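Probable LacI-family transcriptional regulator (Corynebacterium glutamicum ATCC 13032, PDB 3BIL) probably binds cis-regulatory DNA and controls transcription as a LacI-family regulator, although its own target and effector are unknown. Local coordinates at residues G255-C260 against P280-Q285. Numbering follows the deposited sequence.
Sequences GVIEAC and PLFALQ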
loop_
_atom_site.group_PDB
_atom_site.type_symbol
_atom_site.label_atom_id
_atom_site.label_comp_id
_atom_site.label_asym_id
_atom_site.label_seq_id
_atom_site.Cartn_x
_atom_site.Cartn_y
_atom_site.Cartn_z
ATOM N N GLY A 255 9.845 2.443 -9.765
ATOM C CA GLY A 255 10.415 3.035 -11.025
ATOM C C GLY A 255 11.549 2.176 -11.586
ATOM O O GLY A 255 11.675 1.969 -12.818
ATOM N N VAL A 256 12.368 1.628 -10.695
ATOM C CA VAL A 256 13.422 0.689 -11.130
ATOM C C VAL A 256 12.860 -0.589 -11.759
ATOM O O VAL A 256 13.384 -1.052 -12.804
ATOM C CB VAL A 256 14.395 0.320 -9.967
ATOM C CG1 VAL A 256 15.238 -0.863 -10.341
ATOM C CG2 VAL A 256 15.241 1.508 -9.613
ATOM N N ILE A 257 11.815 -1.171 -11.122
ATOM C CA ILE A 257 11.135 -2.360 -11.684
ATOM C C ILE A 257 10.479 -2.003 -13.022
ATOM O O ILE A 257 10.702 -2.668 -14.058
ATOM C CB ILE A 257 10.110 -3.001 -10.703
ATOM C CG1 ILE A 257 10.834 -3.591 -9.484
ATOM C CG2 ILE A 257 9.375 -4.118 -11.377
ATOM C CD1 ILE A 257 9.957 -3.816 -8.214
ATOM N N GLU A 258 9.702 -0.928 -13.023
ATOM C CA GLU A 258 9.067 -0.518 -14.252
ATOM C C GLU A 258 10.104 -0.329 -15.370
ATOM O O GLU A 258 9.918 -0.851 -16.501
ATOM C CB GLU A 258 8.239 0.730 -14.030
ATOM C CG GLU A 258 7.541 1.223 -15.301
ATOM C CD GLU A 258 6.633 2.426 -15.039
ATOM O OE1 GLU A 258 5.774 2.679 -15.934
ATOM O OE2 GLU A 258 6.753 3.086 -13.938
ATOM N N ALA A 259 11.190 0.384 -15.052
ATOM C CA ALA A 259 12.341 0.548 -15.961
ATOM C C ALA A 259 12.983 -0.734 -16.504
ATOM O O ALA A 259 13.314 -0.790 -17.692
ATOM C CB ALA A 259 13.393 1.412 -15.337
ATOM N N CYS A 260 13.193 -1.745 -15.657
ATOM C CA CYS A 260 13.777 -3.024 -16.130
ATOM C C CYS A 260 12.813 -3.803 -16.973
ATOM O O CYS A 260 13.244 -4.541 -17.902
ATOM C CB CYS A 260 14.213 -3.914 -14.969
ATOM S SG CYS A 260 15.415 -3.018 -14.072
ATOM N N PRO A 280 5.706 -6.906 0.423
ATOM C CA PRO A 280 5.486 -8.348 0.170
ATOM C C PRO A 280 5.753 -8.785 -1.273
ATOM O O PRO A 280 6.374 -9.842 -1.500
ATOM C CB PRO A 280 4.013 -8.582 0.568
ATOM C CG PRO A 280 3.475 -7.200 1.016
ATOM C CD PRO A 280 4.634 -6.298 1.245
ATOM N N LEU A 281 5.334 -7.968 -2.235
ATOM C CA LEU A 281 5.576 -8.302 -3.651
ATOM C C LEU A 281 7.025 -8.225 -4.128
ATOM O O LEU A 281 7.343 -8.825 -5.159
ATOM C CB LEU A 281 4.639 -7.545 -4.609
ATOM C CG LEU A 281 3.161 -7.966 -4.584
ATOM C CD1 LEU A 281 2.286 -7.097 -5.516
ATOM C CD2 LEU A 281 2.997 -9.461 -4.910
ATOM N N PHE A 282 7.907 -7.519 -3.396
ATOM C CA PHE A 282 9.352 -7.568 -3.722
ATOM C C PHE A 282 9.913 -8.976 -3.510
ATOM O O PHE A 282 10.704 -9.439 -4.307
ATOM C CB PHE A 282 10.216 -6.481 -3.022
ATOM C CG PHE A 282 9.835 -5.029 -3.368
ATOM C CD1 PHE A 282 10.249 -3.989 -2.535
ATOM C CD2 PHE A 282 9.083 -4.720 -4.505
ATOM C CE1 PHE A 282 9.905 -2.681 -2.784
ATOM C CE2 PHE A 282 8.749 -3.408 -4.804
ATOM C CZ PHE A 282 9.144 -2.373 -3.936
ATOM N N ALA A 283 9.444 -9.687 -2.492
ATOM C CA ALA A 283 9.970 -11.027 -2.177
ATOM C C ALA A 283 9.524 -12.123 -3.149
ATOM O O ALA A 283 10.004 -13.268 -3.061
ATOM C CB ALA A 283 9.570 -11.400 -0.768
ATOM N N LEU A 284 8.602 -11.782 -4.058
ATOM C CA LEU A 284 7.937 -12.783 -4.910
ATOM C C LEU A 284 8.090 -12.574 -6.428
ATOM O O LEU A 284 7.400 -13.241 -7.208
ATOM C CB LEU A 284 6.433 -12.909 -4.560
ATOM C CG LEU A 284 5.976 -12.947 -3.098
ATOM C CD1 LEU A 284 4.498 -12.720 -3.052
ATOM C CD2 LEU A 284 6.379 -14.216 -2.348
ATOM N N GLN A 285 8.950 -11.630 -6.828
ATOM C CA GLN A 285 9.464 -11.506 -8.194
ATOM C C GLN A 285 10.114 -12.858 -8.622
ATOM O O GLN A 285 10.470 -13.661 -7.751
ATOM C CB GLN A 285 10.503 -10.348 -8.268
ATOM C CG GLN A 285 10.051 -8.897 -7.867
ATOM C CD GLN A 285 8.833 -8.352 -8.656
ATOM O OE1 GLN A 285 8.943 -7.956 -9.840
ATOM N NE2 GLN A 285 7.666 -8.319 -7.986
#
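Ile-257 reaches from helix 250-262 to the loop segment 280-285, meeting Phe-282 with one branch and Gln-285 with the other. Its CB leaves the helix toward the 280-285 segment and divides there. CG1 lies anti to the carbonyl carbon (chi1 -66°) and the chain runs on extended to CD1, which arrives 3.6 Å from CE2 of Phe-282 and 3.9 Å from CD2 of the same ring. Two neighbouring ring carbons thus share a single methyl, and the approach is oblique to the ring. The second branch, CG2, stands 4.2 Å from OE1 of Gln-285, a loose van der Waals approach of methyl to amide oxygen. No hydrogen bond joins the segments, and only 111 Å² is buried between them; with CA atoms of Ile-257 and Phe-282 9.7 Å apart, side chains alone close the distance.

The amide of Gln-285 is anchored within its own segment. Bent at chi2 (-56°), the chain folds back so that NE2 donates to the backbone O of Leu-281 over 2.9 Å, nearly straight at 165°. The acceptor lies close to the amide plane, whereas the donor sits above the carbonyl plane; this bond should restrict rotation of the amide and leaves OE1 on the side of the amide that faces Ile-257.

Phe-282 also meets the ring of His-279 and packs on Leu-281 of the second subunit, while Gln-285 packs on its counterpart there. On another side of the helix, Val-256 rests on Leu-245 and Ala-247 of strand 244-247. The arrangement therefore links a helix flanking the sheet to the loop between strands 272-276 and 291-293, at a subunit interface of the periplasmic-binding-protein-like domain found in LacI-family regulators.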